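Local atomic coordinates of exopolysaccharide biosynthesis protein (Pantoea stewartii subsp. stewartii DC283, PDB entry 6TGF), a protein that modifies the glycan biofilm of its bacterium, probably as a hydrolase, and is built on a parallel beta-helix like that of bacteriophage tailspikes. Residues L535-N538 with P542-Y545; E576-M579 with R585-G588; D616-A621 with A667-G672; Q678-H683 with V689-Q694; G716-V721 with V727-F732. All blocks are in the same frame, centred on the assembly; numbering follows the deposited sequence.

How the contacts relate
All five contacts belong to the C-terminal part of the chain, beyond the parallel beta-helix, with centres 55 to 77 Å from the centre of the chain. Contacts 1 and 3 adjoin (centres 15 Å apart): W544 reaches from one to the other, and its O lies 3.1 Å from A667 N, a probable hydrogen bond. Contact 2 is a loop that touches contact 5 through M579, packed on V721. The centres of contacts 2, 4 and 5 form a triangle with sides of about 21 to 23 Å. Contacts 2, 4 and 5 lie at interfaces between subunits, contact 3 reaches another chain through Y619, and contact 1 touches none.

Contact 1 (L535-N538 with P542-Y545); sequences LENN and PVWY
The apolar part of this contact is L535 against Y545. The leucine lays its CD2 methyl over one face of the tyrosine ring, 4.2 Å from the centroid and 27° off the normal, a CH-pi contact. The two side chains run past one another head to tail. With CG of Y545 anti to its carbonyl carbon (chi1 -79°), the ring reaches across to the other strand and carries its hydroxyl to the backbone of E536. The strand axes, nearly antiparallel at 164°, are 9.3 Å apart, too far for backbone pairing, so long apolar side chains such as these are needed to span the distance.

Polar contacts collect at the end of the ring. Water 1 accepts a hydrogen bond from E536 N at 2.8 Å and is also hydrogen-bonded to Y545 OH at 2.8 Å, bridging the strands. The E536 side chain starts away from the contact and is exposed, as befits a carboxylate.

N537 turns the OD1 side of its amide to the CG2 branch of V543, while ND2 bonds both to the turn at Q541 O and to A634 O, just beyond strand 626-633.

Strands 534-537 and 543-551 follow one another in sequence yet belong to two different antiparallel sheets, the arrangement of a beta arch in a sandwich. Side chains therefore do the joining: L535 and Y545 supply the apolar contact, water 1 takes up the E536 N-H, and N537 ND2 serves the carbonyls of A634 and Q541.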
# COMPACT_ATOMS: atom_id res chain seq x y z
N LEU B 535 13.75 -39.26 1.75
CA LEU B 535 14.86 -40.10 2.30
C LEU B 535 15.46 -40.95 1.18
O LEU B 535 14.68 -41.53 0.39
CB LEU B 535 14.31 -40.98 3.43
CG LEU B 535 13.91 -40.25 4.71
CD1 LEU B 535 13.32 -41.22 5.72
CD2 LEU B 535 15.10 -39.51 5.31
N GLU B 536 16.79 -41.03 1.13
CA GLU B 536 17.57 -41.77 0.10
C GLU B 536 18.45 -42.83 0.77
O GLU B 536 19.02 -42.54 1.84
CB GLU B 536 18.42 -40.79 -0.72
CG GLU B 536 19.31 -41.46 -1.75
CD GLU B 536 20.04 -40.52 -2.69
OE1 GLU B 536 19.84 -39.29 -2.57
OE2 GLU B 536 20.81 -41.02 -3.53
N ASN B 537 18.54 -44.01 0.15
CA ASN B 537 19.48 -45.09 0.53
C ASN B 537 20.02 -45.75 -0.75
O ASN B 537 19.50 -46.82 -1.13
CB ASN B 537 18.83 -46.11 1.47
CG ASN B 537 19.80 -47.14 2.00
OD1 ASN B 537 20.99 -46.86 2.17
ND2 ASN B 537 19.31 -48.35 2.26
N ASN B 538 21.00 -45.11 -1.39
CA ASN B 538 21.75 -45.67 -2.55
C ASN B 538 22.85 -46.58 -1.99
O ASN B 538 24.03 -46.18 -2.00
CB ASN B 538 22.28 -44.58 -3.49
CG ASN B 538 21.32 -44.26 -4.61
OD1 ASN B 538 20.19 -43.84 -4.36
ND2 ASN B 538 21.75 -44.45 -5.84
N PRO B 542 20.33 -52.23 4.33
CA PRO B 542 19.32 -51.40 4.99
C PRO B 542 19.95 -50.42 5.99
O PRO B 542 20.97 -50.75 6.56
CB PRO B 542 18.42 -52.41 5.73
CG PRO B 542 18.73 -53.74 5.09
CD PRO B 542 20.18 -53.65 4.66
N VAL B 543 19.34 -49.24 6.16
CA VAL B 543 19.86 -48.14 7.03
C VAL B 543 18.73 -47.67 7.95
O VAL B 543 17.60 -47.49 7.47
CB VAL B 543 20.41 -46.97 6.19
CG1 VAL B 543 20.97 -45.86 7.06
CG2 VAL B 543 21.47 -47.45 5.20
N TRP B 544 19.04 -47.48 9.24
CA TRP B 544 18.11 -46.96 10.28
C TRP B 544 18.05 -45.43 10.20
O TRP B 544 19.13 -44.80 10.18
CB TRP B 544 18.54 -47.43 11.68
CG TRP B 544 18.09 -48.81 12.02
CD1 TRP B 544 18.85 -49.94 12.10
CD2 TRP B 544 16.74 -49.22 12.34
NE1 TRP B 544 18.08 -51.01 12.44
CE2 TRP B 544 16.78 -50.60 12.60
CE3 TRP B 544 15.52 -48.55 12.43
CZ2 TRP B 544 15.64 -51.33 12.94
CZ3 TRP B 544 14.39 -49.27 12.77
CH2 TRP B 544 14.45 -50.64 13.02
N TYR B 545 16.84 -44.87 10.16
CA TYR B 545 16.55 -43.42 10.25
C TYR B 545 15.60 -43.17 11.43
O TYR B 545 14.71 -44.02 11.66
CB TYR B 545 15.91 -42.89 8.97
CG TYR B 545 16.86 -42.64 7.82
CD1 TYR B 545 17.47 -41.41 7.66
CD2 TYR B 545 17.15 -43.63 6.90
CE1 TYR B 545 18.33 -41.16 6.60
CE2 TYR B 545 18.01 -43.40 5.84
CZ TYR B 545 18.61 -42.16 5.69
OH TYR B 545 19.46 -41.94 4.65
O HOH W 1 18.49 -39.89 3.08

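Contact 2 (E576-M579 with R585-G588); sequences EPLM and RNTG
E576 and R585 meet on the exposed side of this loop through a salt bridge, R585 NE donating to E576 OE2 at 2.7 Å. The bond is bent, with an N-H...O angle of 137°, and the carboxylate comes to the edge of the guanidinium at NE, with its own plane turned 88° from it. Rather than a paired, two-nitrogen grip, a single NE makes the link, approaching OE2 from above the carboxylate plane. Two long charged chains suit such a place, since their ends can reach each other while remaining in touch with solvent.

The packed side is L578. A chi1 of -176° swings CG of L578 away from its own N and sends both methyls to the other segment: L578 CD1 lies 3.9 Å from R585 O, and CD2 rests against the amide end of N586. Both L578 and N586 are buried, and part of their cover comes from the second subunit, where L698 packs on L578 and S605 on N586. T587 O is hydrogen-bonded to S605 OG of that same subunit.

No helix or strand is present on either side. This is a long connecting loop between adjacent antiparallel strands 558-564 and 589-597, folded back on itself and laid against a neighbouring copy in the trimer.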
# COMPACT_ATOMS: atom_id res chain seq x y z
N GLU B 576 9.01 -60.66 -16.05
CA GLU B 576 8.36 -61.84 -15.42
C GLU B 576 6.95 -61.46 -14.99
O GLU B 576 6.69 -60.31 -14.63
CB GLU B 576 9.12 -62.30 -14.17
CG GLU B 576 10.62 -62.45 -14.37
CD GLU B 576 11.44 -62.27 -13.10
OE1 GLU B 576 10.91 -62.57 -12.01
OE2 GLU B 576 12.59 -61.83 -13.21
N PRO B 577 5.98 -62.41 -15.00
CA PRO B 577 4.74 -62.24 -14.25
C PRO B 577 5.05 -62.27 -12.75
O PRO B 577 5.85 -63.10 -12.35
CB PRO B 577 3.85 -63.43 -14.66
CG PRO B 577 4.55 -64.05 -15.86
CD PRO B 577 6.01 -63.67 -15.75
N LEU B 578 4.45 -61.37 -11.97
CA LEU B 578 4.62 -61.32 -10.49
C LEU B 578 4.08 -62.62 -9.89
O LEU B 578 2.91 -62.94 -10.14
CB LEU B 578 3.90 -60.10 -9.91
CG LEU B 578 4.07 -59.89 -8.41
CD1 LEU B 578 5.46 -59.34 -8.10
CD2 LEU B 578 3.00 -58.97 -7.86
N MET B 579 4.93 -63.35 -9.14
CA MET B 579 4.58 -64.62 -8.46
C MET B 579 4.71 -64.44 -6.95
O MET B 579 3.77 -64.82 -6.22
CB MET B 579 5.49 -65.76 -8.93
CG MET B 579 5.58 -65.90 -10.44
SD MET B 579 3.99 -66.23 -11.24
CE MET B 579 3.77 -67.96 -10.83
N ARG B 585 9.72 -58.81 -8.44
CA ARG B 585 10.03 -57.61 -9.27
C ARG B 585 8.73 -56.84 -9.52
O ARG B 585 7.91 -57.31 -10.33
CB ARG B 585 10.67 -58.01 -10.60
CG ARG B 585 12.01 -58.73 -10.46
CD ARG B 585 12.72 -58.80 -11.80
NE ARG B 585 13.77 -59.81 -11.82
CZ ARG B 585 15.08 -59.58 -11.74
NH1 ARG B 585 15.55 -58.35 -11.62
NH2 ARG B 585 15.93 -60.59 -11.78
N ASN B 586 8.55 -55.70 -8.84
CA ASN B 586 7.30 -54.90 -8.88
C ASN B 586 7.65 -53.41 -9.05
O ASN B 586 8.74 -53.01 -8.60
CB ASN B 586 6.46 -55.12 -7.61
CG ASN B 586 4.97 -55.06 -7.86
OD1 ASN B 586 4.51 -54.45 -8.82
ND2 ASN B 586 4.20 -55.69 -6.98
N THR B 587 6.76 -52.66 -9.70
CA THR B 587 6.77 -51.17 -9.73
C THR B 587 5.68 -50.66 -8.78
O THR B 587 4.60 -51.29 -8.74
CB THR B 587 6.59 -50.62 -11.16
OG1 THR B 587 7.60 -51.20 -11.98
CG2 THR B 587 6.69 -49.12 -11.22
N GLY B 588 5.97 -49.58 -8.05
CA GLY B 588 5.10 -49.04 -6.99
C GLY B 588 5.40 -49.68 -5.65
O GLY B 588 6.14 -50.68 -5.62

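Contact 3 (D616-A621 with A667-G672); sequences DVRYVA and ATPDSG
R618, within strand 616-620, faces P669 of an irregular loop, the two CA atoms 7.0 Å apart and no backbone hydrogen bond joining the segments. Contact is made by the aliphatic part of the arginine: R618 CD lies 3.7 Å from P669 CG, and R618 CB 4.1 Å from the same atom. The arginine chain runs nearly perpendicular to the direction of the proline side chain, so the CG corner of the ring touches the arginine rather than running alongside it. A bend at chi3 (76°) then swings the guanidinium off the proline towards the turn that follows, where R618 NH2 donates to S673 O. S671 O is a more distant neighbour, 4.2 Å from R618 NH2. Arginine suits this partly exposed spot because its methylene groups can pack on a rigid apolar ring while the charged end holds a loop carbonyl.

W544 of strand 543-551 touches both partners, completing a small surface cluster with F630, which packs on P669. Strand 614-620 is bonded to 626-633 along one edge and to 674-675 along the other. The loop 667-672 passes over this sheet on its way from strand 659-664 to 674-675, whereas Y619 points to the opposite face, against A604 of strand 602-610.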
# COMPACT_ATOMS: atom_id res chain seq x y z
N ASP B 616 11.81 -52.82 8.79
CA ASP B 616 11.51 -52.85 10.25
C ASP B 616 11.05 -51.46 10.71
O ASP B 616 11.41 -50.46 10.05
CB ASP B 616 12.74 -53.29 11.06
CG ASP B 616 12.88 -54.80 11.19
OD1 ASP B 616 12.02 -55.41 11.85
OD2 ASP B 616 13.85 -55.34 10.63
N VAL B 617 10.28 -51.41 11.80
CA VAL B 617 9.84 -50.17 12.49
C VAL B 617 9.99 -50.37 14.00
O VAL B 617 9.46 -51.38 14.51
CB VAL B 617 8.39 -49.79 12.12
CG1 VAL B 617 7.89 -48.59 12.90
CG2 VAL B 617 8.23 -49.56 10.63
N ARG B 618 10.69 -49.46 14.67
CA ARG B 618 10.80 -49.39 16.15
C ARG B 618 10.41 -47.97 16.59
O ARG B 618 10.54 -47.04 15.76
CB ARG B 618 12.21 -49.75 16.61
CG ARG B 618 12.69 -51.12 16.12
CD ARG B 618 14.01 -51.52 16.74
NE ARG B 618 13.84 -51.97 18.12
CZ ARG B 618 13.63 -53.23 18.50
NH1 ARG B 618 13.56 -54.21 17.61
NH2 ARG B 618 13.49 -53.51 19.79
N TYR B 619 9.94 -47.82 17.83
CA TYR B 619 9.52 -46.52 18.41
C TYR B 619 9.97 -46.42 19.87
O TYR B 619 10.34 -47.45 20.47
CB TYR B 619 8.00 -46.34 18.28
CG TYR B 619 7.17 -47.26 19.14
CD1 TYR B 619 6.83 -48.53 18.71
CD2 TYR B 619 6.73 -46.87 20.39
CE1 TYR B 619 6.07 -49.38 19.49
CE2 TYR B 619 5.97 -47.70 21.19
CZ TYR B 619 5.64 -48.97 20.74
OH TYR B 619 4.89 -49.80 21.52
N VAL B 620 9.96 -45.20 20.41
CA VAL B 620 10.33 -44.86 21.81
C VAL B 620 9.25 -43.93 22.37
O VAL B 620 9.26 -42.74 22.00
CB VAL B 620 11.73 -44.23 21.89
CG1 VAL B 620 12.07 -43.76 23.29
CG2 VAL B 620 12.80 -45.18 21.37
N ALA B 621 8.36 -44.46 23.21
CA ALA B 621 7.31 -43.70 23.93
C ALA B 621 7.69 -43.60 25.41
O ALA B 621 7.25 -44.46 26.20
CB ALA B 621 5.97 -44.38 23.74
N ALA B 667 20.08 -42.72 12.32
CA ALA B 667 20.13 -43.00 13.77
C ALA B 667 19.58 -44.41 14.04
O ALA B 667 18.43 -44.67 13.65
CB ALA B 667 19.34 -41.96 14.51
N THR B 668 20.38 -45.27 14.67
CA THR B 668 19.98 -46.63 15.12
C THR B 668 19.19 -46.49 16.42
O THR B 668 19.67 -45.85 17.35
CB THR B 668 21.19 -47.56 15.30
OG1 THR B 668 22.14 -47.28 14.28
CG2 THR B 668 20.81 -49.02 15.27
N PRO B 669 17.97 -47.06 16.52
CA PRO B 669 17.17 -46.92 17.74
C PRO B 669 17.84 -47.66 18.92
O PRO B 669 18.42 -48.71 18.70
CB PRO B 669 15.82 -47.56 17.39
CG PRO B 669 16.13 -48.49 16.24
CD PRO B 669 17.29 -47.86 15.50
N ASP B 670 17.76 -47.07 20.11
CA ASP B 670 18.32 -47.62 21.38
C ASP B 670 17.78 -49.04 21.56
O ASP B 670 16.59 -49.25 21.28
CB ASP B 670 17.98 -46.72 22.56
CG ASP B 670 19.02 -46.70 23.66
OD1 ASP B 670 19.35 -47.79 24.17
OD2 ASP B 670 19.51 -45.60 24.00
N SER B 671 18.63 -49.98 22.01
CA SER B 671 18.30 -51.42 22.21
C SER B 671 16.99 -51.58 23.00
O SER B 671 16.31 -52.60 22.78
CB SER B 671 19.44 -52.14 22.89
OG SER B 671 20.51 -52.36 21.98
N GLY B 672 16.66 -50.62 23.87
CA GLY B 672 15.43 -50.62 24.68
C GLY B 672 14.21 -50.10 23.93
O GLY B 672 13.12 -50.06 24.55

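Contact 4 (Q678-H683 with V689-Q694); sequences QRFSLH and VGANEQ
F680 leans across the beta hairpin formed by strands 680-683 and 688-691 and covers G690. The glycine CA lies 3.7 Å from the centroid, 17° off the ring normal, a CH-pi contact over the face. Setting CG between the backbone N and the carbonyl carbon (chi1 85°) is what tips the ring over the partner strand, where F680 CE2 also meets A691 CB at 3.5 Å. The ring lies over the CA-H side of G690, and glycine suits the place because a CB would crowd F680 O on the other face. At A691 a single small methyl fits beside the ring.

Beneath the ring the strands are antiparallel. L682 and V689 form a hydrogen-bonded pair with V689 N to L682 O at 2.8 Å and L682 N to V689 O at 2.9 Å; both bonds of the F680-A691 pair are weak. The side chains of F680, L682, V689 and A691 share one face.

At the open end of the hairpin R679 offers NE and NH2 from its flank, one to each carboxylate oxygen of E693. R679 NE reaches E693 OE1 at 3.2 Å and R679 NH2 reaches E693 OE2 at 2.9 Å, the latter nearly straight and on the syn side of the carboxylate. A bend at chi2 of E693 brings the carboxylate alongside the extended arginine.

Other subunits position this first shell. L682 packs on L682 of the second subunit, while S681 OG is bonded to L581 O of the third. R679 NH2 gives another hydrogen bond to T573 O of that third subunit, and E693 OE1, met by R679 NE from above the carboxylate plane, also accepts a weak one from its L578 N.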
# COMPACT_ATOMS: atom_id res chain seq x y z
N GLN B 678 4.35 -56.04 12.66
CA GLN B 678 4.03 -56.05 11.21
C GLN B 678 2.63 -56.65 11.02
O GLN B 678 2.49 -57.87 11.20
CB GLN B 678 5.07 -56.86 10.43
CG GLN B 678 6.49 -56.35 10.61
CD GLN B 678 7.52 -57.25 9.97
OE1 GLN B 678 8.57 -57.54 10.55
NE2 GLN B 678 7.23 -57.71 8.76
N ARG B 679 1.64 -55.81 10.70
CA ARG B 679 0.22 -56.22 10.53
C ARG B 679 -0.45 -55.36 9.45
O ARG B 679 -0.05 -54.19 9.30
CB ARG B 679 -0.56 -56.03 11.83
CG ARG B 679 0.01 -56.75 13.05
CD ARG B 679 -0.62 -56.23 14.32
NE ARG B 679 -0.08 -56.88 15.51
CZ ARG B 679 -0.40 -56.54 16.76
NH1 ARG B 679 -1.26 -55.56 16.99
NH2 ARG B 679 0.14 -57.19 17.78
N PHE B 680 -1.43 -55.93 8.75
CA PHE B 680 -2.47 -55.19 8.00
C PHE B 680 -3.83 -55.83 8.29
O PHE B 680 -3.88 -56.89 8.95
CB PHE B 680 -2.12 -55.10 6.51
CG PHE B 680 -2.52 -56.27 5.65
CD1 PHE B 680 -3.77 -56.32 5.05
CD2 PHE B 680 -1.63 -57.31 5.40
CE1 PHE B 680 -4.13 -57.39 4.24
CE2 PHE B 680 -2.00 -58.38 4.60
CZ PHE B 680 -3.24 -58.42 4.02
N SER B 681 -4.91 -55.19 7.83
CA SER B 681 -6.31 -55.56 8.16
C SER B 681 -7.27 -54.80 7.24
O SER B 681 -7.60 -53.64 7.56
CB SER B 681 -6.60 -55.30 9.61
OG SER B 681 -7.99 -55.31 9.87
N LEU B 682 -7.68 -55.43 6.13
CA LEU B 682 -8.68 -54.90 5.17
C LEU B 682 -9.96 -55.73 5.29
O LEU B 682 -9.92 -56.93 4.95
CB LEU B 682 -8.09 -54.97 3.75
CG LEU B 682 -8.99 -54.46 2.62
CD1 LEU B 682 -9.34 -52.99 2.82
CD2 LEU B 682 -8.32 -54.66 1.27
N HIS B 683 -11.05 -55.12 5.77
CA HIS B 683 -12.34 -55.81 6.07
C HIS B 683 -13.53 -54.86 5.83
O HIS B 683 -13.30 -53.75 5.31
CB HIS B 683 -12.32 -56.35 7.51
CG HIS B 683 -12.19 -55.30 8.56
ND1 HIS B 683 -13.26 -54.55 9.01
CD2 HIS B 683 -11.12 -54.87 9.26
CE1 HIS B 683 -12.86 -53.71 9.93
NE2 HIS B 683 -11.54 -53.89 10.11
N VAL B 689 -9.53 -59.74 5.15
CA VAL B 689 -8.17 -60.35 5.04
C VAL B 689 -7.19 -59.50 5.85
O VAL B 689 -7.47 -58.30 6.05
CB VAL B 689 -7.75 -60.47 3.56
CG1 VAL B 689 -7.79 -59.13 2.84
CG2 VAL B 689 -6.38 -61.13 3.40
N GLY B 690 -6.10 -60.11 6.33
CA GLY B 690 -5.02 -59.43 7.08
C GLY B 690 -3.75 -60.26 7.11
O GLY B 690 -3.68 -61.26 6.37
N ALA B 691 -2.78 -59.85 7.93
CA ALA B 691 -1.52 -60.58 8.21
C ALA B 691 -1.03 -60.20 9.61
O ALA B 691 -1.27 -59.06 10.02
CB ALA B 691 -0.49 -60.26 7.15
N ASN B 692 -0.39 -61.14 10.32
CA ASN B 692 0.11 -60.92 11.71
C ASN B 692 1.64 -60.94 11.71
O ASN B 692 2.24 -61.29 10.67
CB ASN B 692 -0.51 -61.92 12.70
CG ASN B 692 0.06 -63.32 12.61
OD1 ASN B 692 0.92 -63.61 11.79
ND2 ASN B 692 -0.43 -64.21 13.46
N GLU B 693 2.24 -60.57 12.85
CA GLU B 693 3.71 -60.40 13.02
C GLU B 693 4.41 -61.76 13.06
O GLU B 693 5.65 -61.79 12.88
CB GLU B 693 4.03 -59.59 14.29
CG GLU B 693 3.53 -60.21 15.58
CD GLU B 693 2.20 -59.66 16.08
OE1 GLU B 693 1.20 -59.79 15.36
OE2 GLU B 693 2.19 -59.08 17.18
N GLN B 694 3.67 -62.84 13.31
CA GLN B 694 4.18 -64.24 13.25
C GLN B 694 4.38 -64.65 11.79
O GLN B 694 5.12 -65.62 11.55
CB GLN B 694 3.23 -65.19 13.99
CG GLN B 694 3.35 -65.08 15.50
CD GLN B 694 2.19 -65.73 16.23
OE1 GLN B 694 1.04 -65.67 15.78
NE2 GLN B 694 2.48 -66.33 17.37

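Contact 5 (G716-V721 with V727-F732)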
# COMPACT_ATOMS: atom_id res chain seq x y z
N GLY B 716 -14.79 -78.03 -7.24
CA GLY B 716 -13.85 -77.53 -8.25
C GLY B 716 -12.60 -76.93 -7.63
O GLY B 716 -12.39 -77.13 -6.42
N PHE B 717 -11.81 -76.22 -8.44
CA PHE B 717 -10.53 -75.57 -8.04
C PHE B 717 -10.42 -74.19 -8.70
O PHE B 717 -11.16 -73.93 -9.68
CB PHE B 717 -9.33 -76.43 -8.44
CG PHE B 717 -9.35 -77.83 -7.89
CD1 PHE B 717 -10.07 -78.84 -8.51
CD2 PHE B 717 -8.64 -78.14 -6.74
CE1 PHE B 717 -10.08 -80.13 -8.00
CE2 PHE B 717 -8.66 -79.43 -6.23
CZ PHE B 717 -9.38 -80.42 -6.86
N VAL B 718 -9.53 -73.35 -8.18
CA VAL B 718 -9.11 -72.06 -8.80
C VAL B 718 -7.58 -71.96 -8.71
O VAL B 718 -7.02 -72.37 -7.67
CB VAL B 718 -9.80 -70.85 -8.14
CG1 VAL B 718 -11.28 -70.79 -8.50
CG2 VAL B 718 -9.62 -70.81 -6.63
N SER B 719 -6.94 -71.46 -9.77
CA SER B 719 -5.47 -71.24 -9.85
C SER B 719 -5.07 -70.10 -8.91
O SER B 719 -5.58 -68.98 -9.10
CB SER B 719 -5.04 -70.96 -11.26
OG SER B 719 -3.65 -70.67 -11.32
N VAL B 720 -4.21 -70.39 -7.92
CA VAL B 720 -3.70 -69.40 -6.93
C VAL B 720 -2.18 -69.60 -6.80
O VAL B 720 -1.75 -70.76 -6.72
CB VAL B 720 -4.41 -69.55 -5.56
CG1 VAL B 720 -3.98 -68.46 -4.58
CG2 VAL B 720 -5.92 -69.56 -5.70
N VAL B 721 -1.42 -68.50 -6.79
CA VAL B 721 0.07 -68.49 -6.65
C VAL B 721 0.42 -68.34 -5.17
O VAL B 721 0.58 -67.19 -4.71
CB VAL B 721 0.71 -67.39 -7.51
CG1 VAL B 721 2.23 -67.46 -7.48
CG2 VAL B 721 0.21 -67.41 -8.95
N VAL B 727 -0.57 -73.20 -7.78
CA VAL B 727 -1.25 -74.43 -7.27
C VAL B 727 -2.77 -74.27 -7.44
O VAL B 727 -3.21 -73.17 -7.84
CB VAL B 727 -0.86 -74.70 -5.80
CG1 VAL B 727 0.63 -74.93 -5.65
CG2 VAL B 727 -1.33 -73.59 -4.87
N ALA B 728 -3.52 -75.33 -7.14
CA ALA B 728 -5.00 -75.39 -7.23
C ALA B 728 -5.60 -75.28 -5.82
O ALA B 728 -5.41 -76.22 -5.02
CB ALA B 728 -5.42 -76.67 -7.90
N LEU B 729 -6.29 -74.17 -5.53
CA LEU B 729 -7.03 -73.97 -4.25
C LEU B 729 -8.38 -74.68 -4.36
O LEU B 729 -9.22 -74.30 -5.17
CB LEU B 729 -7.22 -72.47 -3.98
CG LEU B 729 -7.58 -72.12 -2.54
CD1 LEU B 729 -6.34 -72.18 -1.65
CD2 LEU B 729 -8.23 -70.75 -2.45
N PRO B 730 -8.62 -75.74 -3.55
CA PRO B 730 -9.86 -76.52 -3.65
C PRO B 730 -11.04 -75.81 -2.98
O PRO B 730 -10.81 -74.90 -2.19
CB PRO B 730 -9.50 -77.80 -2.90
CG PRO B 730 -8.55 -77.33 -1.82
CD PRO B 730 -7.75 -76.22 -2.47
N TYR B 731 -12.26 -76.24 -3.29
CA TYR B 731 -13.51 -75.73 -2.67
C TYR B 731 -14.62 -76.78 -2.81
O TYR B 731 -14.68 -77.46 -3.85
CB TYR B 731 -13.88 -74.37 -3.27
CG TYR B 731 -14.26 -74.37 -4.73
CD1 TYR B 731 -15.53 -74.73 -5.15
CD2 TYR B 731 -13.35 -73.98 -5.70
CE1 TYR B 731 -15.89 -74.72 -6.49
CE2 TYR B 731 -13.69 -73.96 -7.05
CZ TYR B 731 -14.96 -74.33 -7.44
OH TYR B 731 -15.30 -74.31 -8.76
N PHE B 732 -15.46 -76.90 -1.78
CA PHE B 732 -16.55 -77.90 -1.66
C PHE B 732 -17.90 -77.20 -1.90
O PHE B 732 -17.99 -75.98 -1.67
CB PHE B 732 -16.50 -78.59 -0.30
CG PHE B 732 -15.30 -79.49 -0.11
CD1 PHE B 732 -14.05 -78.97 0.16
CD2 PHE B 732 -15.44 -80.87 -0.19
CE1 PHE B 732 -12.95 -79.80 0.33
CE2 PHE B 732 -14.34 -81.70 -0.01
CZ PHE B 732 -13.10 -81.17 0.25
O HOH W 2 -13.58 -73.17 -10.52
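Y731 lays its ring over the backbone of G716, whose CA sits 3.9 Å from the centroid and 28° off the normal. CG of the tyrosine stands between its own N and carbonyl carbon (chi1 66°), which folds the ring across to the facing strand; a glycine suits the position beneath because it presents only backbone. Water 2 continues the link, donating to F717 O at 2.7 Å and hydrogen-bonded to Y731 OH.

On the same face V718 and V720 flank L729. V720 CG2 approaches L729 CB at 3.6 Å, and beta-branched valines here suit the extended backbone. F717 occupies the other face, with F717 CD2 3.7 Å from A728 CB and F717 CE2 3.8 Å from P730 CB. P730 fits a non-hydrogen-bonded pair, where its missing N-H costs no bond to the partner strand.

The hydrogen-bonded pairs are G716-Y731, V718-L729 and V720-V727. The bond from V720 N to V727 O, at 3.0 Å, is nearly straight, whereas that from G716 N to Y731 O is weak. Neighbouring copies extend the sheet: F717 and V718 pair with a strand of the third subunit, V720 and V721 with one of the second. S719 OG is bonded to D696 OD1 of the second subunit, and the F717 ring meets F732 of the third.

This is a twisted antiparallel beta hairpin near the C-terminus, its strand directions 142° apart, built into sheets shared among the three chains of an intertwined trimer.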